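Local coordinates for protein terminal oxygenase component of carbazole (Janthinobacterium sp., PDB 7BUG) that serves as the terminal oxygenase of carbazole 1,9a-dioxygenase, adding dioxygen at the angular and adjacent carbons of carbazole at a mononuclear iron centre, at residues 282-287 against 328-333; 165-170 against 335-340. All coordinates share one frame; numbering follows the deposited sequence. Where two conformers were deposited one is given.

How a catalytic helix is tied to the sheet beside it can be followed along one element, helix 331-344, which both contacts share. Interaction 1 is wholly buried and almost entirely polar: amides, carboxylates and a water join strand 281-288 to Asn-330, which bonds to the iron ligand Asp-333 on the helix. Interaction 2, one turn farther on, takes the same helix to the end of strand 158-167, outermost of the same antiparallel sheet within the chain; here a buried aliphatic and serine contact grades into an exposed, water-bridged margin, with no direct hydrogen bond across. The two meet where Arg-337 NH2 packs 3.7 Å from Tyr-286 CE1, and interaction 1 is nested within the loop closed by interaction 2.

Interaction 1. Residues 282-287 against 328-333; sequences QFEWYV and GFNNDD. With FE2 (Fe (II) ion), chain E.
The carboxamides of Gln-282 and Asn-330 meet through one nearly straight hydrogen bond, from Gln-282 NE2 to Asn-330 OD1 at 3.0 Å with an angle of 166° at the hydrogen. Asn-330 OD1 lies in the plane of the Gln-282 amide, yet the two amides stand almost perpendicular, at 84°, and the nitrogen comes in tilted from the carbonyl plane of Asn-330. Water 1 donates to both Gln-282 OE1 and Asn-330 OD1, so the asparagine oxygen accepts twice and both ends of the glutamine amide are engaged. With CG anti to the backbone N (chi1 -179°) and the chain extended beyond it, Gln-282 reaches from the strand to Asn-330.

The other half of the Asn-330 amide faces the metal: ND2 donates to Asp-333 OD2 at 2.8 Å, reaching that oxygen nearly head-on. Asp-333 chelates the iron through OD1 at 2.0 Å and OD2 at 2.5 Å, and waters 2 and 3 also bind it. His-183 and His-187 complete the protein ligands of this facial triad of two histidines and one carboxylate, the mononuclear iron site of Rieske oxygenases, set here against the antiparallel sheet of the catalytic domain. Asn-330 is thus a second-shell residue, and its hydrogen bond probably restrains the rotation of the carboxylate.

One bond further back along the network, Glu-284 probably helps to hold the glutamine amide in its rotation. Its OE1 accepts the other hydrogen bond given by Gln-282 NE2, at 2.9 Å, which arrives from above the carboxylate plane and is more bent; Tyr-296 OH bonds to the same oxygen. The hydroxyl of Tyr-286 donates to Glu-284 OE2 at 2.6 Å, on the anti lone pair, giving this buried carboxylate a partner on each oxygen.

Interaction 2. Residues 165-170 against 335-340; sequences QIIKSN and WAREAM
Ser-169 turns its side chain toward the first side-chain carbon of Arg-337, with OG 3.6 Å from Arg-337 CB, where the end of strand 158-167 and the turn after it pack on helix 331-344 in the catalytic domain of the Rieske oxygenases, whose Bet v 1-like fold lays helices against an antiparallel sheet. The serine hydroxyl sits between its own backbone N and carbonyl carbon (chi1 83°), a rotation that also lets OG donate to Asn-170 O at 3.0 Å, from above the carbonyl plane. An alanine here would remove that hydroxyl and is likely to leave Asn-170 O without this donor and open a small gap against Arg-337 CB. From CB the arginine runs extended past Ile-167, whose CG1 lies 4.4 Å from Arg-337 NH1, obliquely to the guanidinium. Tyr-296 offers that group a cation-pi contact, and His-294 a weak hydrogen bond. Glu-338, at the exposed margin, lays its CG beside the carbonyl of Lys-168, the centre of an inverse gamma turn. Its extended chain carries the carboxylate nearer the same turn, met through water 4, which accepts from Lys-168 N at 2.9 Å and donates to Glu-338 OE2 at 2.5 Å.

Interaction 1. Residues 282-287 against 328-333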
loop_
_atom_site.group_PDB
_atom_site.type_symbol
_atom_site.label_atom_id
_atom_site.label_comp_id
_atom_site.label_asym_id
_atom_site.label_seq_id
_atom_site.Cartn_x
_atom_site.Cartn_y
_atom_site.Cartn_z
ATOM N N GLN A 282 3.149 36.079 13.067
ATOM C CA GLN A 282 3.167 34.863 12.239
ATOM C C GLN A 282 1.730 34.452 11.917
ATOM O O GLN A 282 0.920 34.368 12.830
ATOM C CB GLN A 282 3.990 33.786 12.936
ATOM C CG GLN A 282 4.094 32.502 12.146
ATOM C CD GLN A 282 5.296 31.637 12.474
ATOM O OE1 GLN A 282 6.275 32.122 13.044
ATOM N NE2 GLN A 282 5.236 30.350 12.122
ATOM N N PHE A 283 1.461 34.188 10.650
ATOM C CA PHE A 283 0.161 33.611 10.242
ATOM C C PHE A 283 0.468 32.323 9.489
ATOM O O PHE A 283 1.234 32.342 8.516
ATOM C CB PHE A 283 -0.620 34.568 9.343
ATOM C CG PHE A 283 -0.716 36.027 9.731
ATOM C CD1 PHE A 283 0.239 36.948 9.298
ATOM C CD2 PHE A 283 -1.788 36.503 10.480
ATOM C CE1 PHE A 283 0.107 38.302 9.595
ATOM C CE2 PHE A 283 -1.919 37.860 10.752
ATOM C CZ PHE A 283 -0.991 38.754 10.280
ATOM N N GLU A 284 -0.088 31.197 9.930
ATOM C CA GLU A 284 0.229 29.945 9.244
ATOM C C GLU A 284 -1.065 29.141 9.054
ATOM O O GLU A 284 -1.874 28.969 9.975
ATOM C CB GLU A 284 1.356 29.174 9.953
ATOM C CG GLU A 284 1.039 28.784 11.348
ATOM C CD GLU A 284 2.172 27.948 11.976
ATOM O OE1 GLU A 284 3.345 28.257 11.634
ATOM O OE2 GLU A 284 1.885 26.990 12.681
ATOM N N TRP A 285 -1.195 28.619 7.846
ATOM C CA TRP A 285 -2.331 27.771 7.454
ATOM C C TRP A 285 -1.881 26.309 7.438
ATOM O O TRP A 285 -0.711 26.033 7.053
ATOM C CB TRP A 285 -2.840 28.146 6.075
ATOM C CG TRP A 285 -3.681 29.384 5.973
ATOM C CD1 TRP A 285 -5.021 29.361 5.763
ATOM C CD2 TRP A 285 -3.300 30.778 5.984
ATOM N NE1 TRP A 285 -5.514 30.629 5.605
ATOM C CE2 TRP A 285 -4.483 31.519 5.755
ATOM C CE3 TRP A 285 -2.092 31.467 6.145
ATOM C CZ2 TRP A 285 -4.485 32.911 5.699
ATOM C CZ3 TRP A 285 -2.105 32.853 6.059
ATOM C CH2 TRP A 285 -3.293 33.544 5.851
ATOM N N TYR A 286 -2.845 25.439 7.649
ATOM C CA TYR A 286 -2.732 23.985 7.521
ATOM C C TYR A 286 -3.801 23.546 6.537
ATOM O O TYR A 286 -4.965 23.283 6.923
ATOM C CB TYR A 286 -2.861 23.353 8.888
ATOM C CG TYR A 286 -2.208 24.131 9.995
ATOM C CD1 TYR A 286 -0.833 24.065 10.240
ATOM C CD2 TYR A 286 -2.957 25.007 10.757
ATOM C CE1 TYR A 286 -0.268 24.793 11.276
ATOM C CE2 TYR A 286 -2.394 25.751 11.777
ATOM C CZ TYR A 286 -1.042 25.646 12.043
ATOM O OH TYR A 286 -0.607 26.440 13.101
ATOM N N VAL A 287 -3.413 23.502 5.293
ATOM C CA VAL A 287 -4.395 23.369 4.187
ATOM C C VAL A 287 -4.550 21.898 3.822
ATOM O O VAL A 287 -3.587 21.244 3.388
ATOM C CB VAL A 287 -3.941 24.193 2.984
ATOM C CG1 VAL A 287 -4.940 24.060 1.859
ATOM C CG2 VAL A 287 -3.723 25.634 3.392
ATOM N N GLY A 328 14.054 26.760 11.611
ATOM C CA GLY A 328 14.764 26.351 12.845
ATOM C C GLY A 328 13.896 26.295 14.098
ATOM O O GLY A 328 14.320 25.708 15.117
ATOM N N PHE A 329 12.710 26.896 14.098
ATOM C CA PHE A 329 11.763 26.718 15.217
ATOM C C PHE A 329 10.658 25.741 14.796
ATOM O O PHE A 329 10.360 24.748 15.525
ATOM C CB PHE A 329 11.217 28.082 15.629
ATOM C CG PHE A 329 10.341 28.097 16.829
ATOM C CD1 PHE A 329 10.868 28.226 18.104
ATOM C CD2 PHE A 329 8.963 27.999 16.697
ATOM C CE1 PHE A 329 10.034 28.324 19.206
ATOM C CE2 PHE A 329 8.148 28.024 17.808
ATOM C CZ PHE A 329 8.674 28.185 19.067
ATOM N N ASN A 330 10.050 25.982 13.628
ATOM C CA ASN A 330 8.839 25.179 13.260
ATOM C C ASN A 330 9.161 23.787 12.721
ATOM O O ASN A 330 8.238 22.968 12.650
ATOM C CB ASN A 330 7.897 25.900 12.291
ATOM C CG ASN A 330 7.216 27.079 12.950
ATOM O OD1 ASN A 330 7.320 28.179 12.432
ATOM N ND2 ASN A 330 6.528 26.882 14.069
ATOM N N ASN A 331 10.421 23.491 12.356
ATOM C CA ASN A 331 10.754 22.117 11.928
ATOM C C ASN A 331 10.362 21.116 13.015
ATOM O O ASN A 331 9.929 20.017 12.639
ATOM C CB ASN A 331 12.231 21.981 11.561
ATOM C CG ASN A 331 12.545 22.383 10.147
ATOM O OD1 ASN A 331 11.659 22.691 9.322
ATOM N ND2 ASN A 331 13.833 22.387 9.838
ATOM N N ASP A 332 10.446 21.453 14.300
ATOM C CA ASP A 332 10.061 20.507 15.380
ATOM C C ASP A 332 8.536 20.280 15.353
ATOM O O ASP A 332 8.101 19.218 15.689
ATOM C CB ASP A 332 10.550 20.931 16.756
ATOM C CG ASP A 332 12.067 20.776 16.917
ATOM O OD1 ASP A 332 12.640 19.770 16.388
ATOM O OD2 ASP A 332 12.660 21.685 17.491
ATOM N N ASP A 333 7.751 21.264 14.920
ATOM C CA ASP A 333 6.290 21.061 14.778
ATOM C C ASP A 333 6.023 20.000 13.717
ATOM O O ASP A 333 5.009 19.278 13.856
ATOM C CB ASP A 333 5.612 22.369 14.383
ATOM C CG ASP A 333 5.585 23.347 15.540
ATOM O OD1 ASP A 333 5.218 22.955 16.676
ATOM O OD2 ASP A 333 5.987 24.455 15.325
HETATM FE FE FE2 E . 5.080 24.745 17.615
HETATM O O HOH W 1 8.554 30.520 13.322
HETATM O O HOH W 2 4.744 26.525 17.544
HETATM O O HOH W 3 3.180 24.989 16.539
#

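Interaction 2. Residues 165-170 against 335-340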
loop_
_atom_site.group_PDB
_atom_site.type_symbol
_atom_site.label_atom_id
_atom_site.label_comp_id
_atom_site.label_asym_id
_atom_site.label_seq_id
_atom_site.Cartn_x
_atom_site.Cartn_y
_atom_site.Cartn_z
ATOM N N GLN A 165 5.228 24.176 2.206
ATOM C CA GLN A 165 5.696 22.802 1.903
ATOM C C GLN A 165 4.574 21.813 2.178
ATOM O O GLN A 165 3.556 22.167 2.777
ATOM C CB GLN A 165 6.949 22.478 2.692
ATOM C CG GLN A 165 6.688 22.428 4.152
ATOM C CD GLN A 165 7.980 22.433 4.939
ATOM O OE1 GLN A 165 8.333 23.399 5.606
ATOM N NE2 GLN A 165 8.634 21.291 4.899
ATOM N N ILE A 166 4.761 20.629 1.670
ATOM C CA ILE A 166 3.756 19.534 1.787
ATOM C C ILE A 166 4.213 18.653 2.940
ATOM O O ILE A 166 5.391 18.202 2.931
ATOM C CB ILE A 166 3.633 18.755 0.483
ATOM C CG1 ILE A 166 3.075 19.666 -0.614
ATOM C CG2 ILE A 166 2.790 17.512 0.642
ATOM C CD1 ILE A 166 3.029 19.016 -1.962
ATOM N N ILE A 167 3.311 18.399 3.867
ATOM C CA ILE A 167 3.590 17.654 5.113
ATOM C C ILE A 167 2.652 16.459 5.171
ATOM O O ILE A 167 1.452 16.635 4.977
ATOM C CB ILE A 167 3.471 18.527 6.365
ATOM C CG1 ILE A 167 4.364 19.769 6.314
ATOM C CG2 ILE A 167 3.735 17.714 7.635
ATOM C CD1 ILE A 167 5.820 19.509 6.088
ATOM N N LYS A 168 3.188 15.288 5.520
ATOM C CA LYS A 168 2.362 14.067 5.574
ATOM C C LYS A 168 1.713 13.896 6.953
ATOM O O LYS A 168 2.076 12.987 7.743
ATOM C CB LYS A 168 3.239 12.853 5.189
ATOM C CG LYS A 168 3.770 12.931 3.777
ATOM C CD LYS A 168 4.831 11.903 3.452
ATOM C CE LYS A 168 5.795 12.398 2.392
ATOM N NZ LYS A 168 6.839 11.383 2.092
ATOM N N SER A 169 0.765 14.769 7.295
ATOM C CA SER A 169 -0.181 14.502 8.382
ATOM C C SER A 169 -1.509 15.087 7.950
ATOM O O SER A 169 -1.556 16.018 7.104
ATOM C CB SER A 169 0.206 15.044 9.708
ATOM O OG SER A 169 -0.155 16.426 9.859
ATOM N N ASN A 170 -2.567 14.558 8.518
ATOM C CA ASN A 170 -3.884 15.206 8.350
ATOM C C ASN A 170 -3.783 16.649 8.841
ATOM O O ASN A 170 -3.112 16.942 9.847
ATOM C CB ASN A 170 -4.952 14.413 9.104
ATOM C CG ASN A 170 -6.339 14.966 8.959
ATOM O OD1 ASN A 170 -6.773 15.790 9.766
ATOM N ND2 ASN A 170 -6.964 14.582 7.872
ATOM N N TRP A 335 7.745 17.252 12.760
ATOM C CA TRP A 335 7.859 15.830 13.165
ATOM C C TRP A 335 6.869 15.547 14.324
ATOM O O TRP A 335 6.400 14.404 14.435
ATOM C CB TRP A 335 9.320 15.403 13.367
ATOM C CG TRP A 335 10.036 16.065 14.478
ATOM C CD1 TRP A 335 10.973 17.062 14.366
ATOM C CD2 TRP A 335 9.930 15.743 15.871
ATOM N NE1 TRP A 335 11.405 17.416 15.612
ATOM C CE2 TRP A 335 10.802 16.622 16.550
ATOM C CE3 TRP A 335 9.216 14.790 16.614
ATOM C CZ2 TRP A 335 10.954 16.575 17.934
ATOM C CZ3 TRP A 335 9.381 14.743 17.981
ATOM C CH2 TRP A 335 10.257 15.611 18.619
ATOM N N ALA A 336 6.477 16.532 15.132
ATOM C CA ALA A 336 5.404 16.353 16.140
ATOM C C ALA A 336 4.109 15.935 15.425
ATOM O O ALA A 336 3.438 14.992 15.870
ATOM C CB ALA A 336 5.171 17.578 16.963
ATOM N N ARG A 337 3.732 16.659 14.373
ATOM C CA ARG A 337 2.488 16.299 13.619
ATOM C C ARG A 337 2.591 14.861 13.117
ATOM O O ARG A 337 1.611 14.104 13.243
ATOM C CB ARG A 337 2.299 17.224 12.411
ATOM C CG ARG A 337 2.033 18.654 12.809
ATOM C CD ARG A 337 2.128 19.522 11.593
ATOM N NE ARG A 337 2.306 20.866 12.034
ATOM C CZ ARG A 337 2.663 21.836 11.231
ATOM N NH1 ARG A 337 2.675 21.656 9.921
ATOM N NH2 ARG A 337 2.951 22.998 11.747
ATOM N N GLU A 338 3.695 14.517 12.511
ATOM C CA GLU A 338 3.957 13.196 11.925
ATOM C C GLU A 338 3.804 12.141 13.035
ATOM O O GLU A 338 3.298 11.048 12.743
ATOM C CB GLU A 338 5.331 13.162 11.245
ATOM C CG GLU A 338 5.425 14.027 9.982
ATOM C CD GLU A 338 6.842 14.145 9.417
ATOM O OE1 GLU A 338 7.808 13.957 10.186
ATOM O OE2 GLU A 338 6.985 14.423 8.235
ATOM N N ALA A 339 4.215 12.456 14.250
ATOM C CA ALA A 339 4.174 11.493 15.365
ATOM C C ALA A 339 2.732 11.195 15.808
ATOM O O ALA A 339 2.514 10.155 16.478
ATOM C CB ALA A 339 5.000 11.966 16.534
ATOM N N MET A 340 1.768 12.080 15.496
ATOM C CA MET A 340 0.370 11.881 15.917
ATOM C C MET A 340 -0.402 11.038 14.874
ATOM O O MET A 340 -1.532 10.619 15.145
ATOM C CB MET A 340 -0.350 13.211 16.143
ATOM C CG MET A 340 -0.089 13.744 17.544
ATOM S SD MET A 340 -1.153 15.163 18.012
ATOM C CE MET A 340 -0.311 16.208 16.806
HETATM O O HOH W 4 6.015 15.097 5.998
#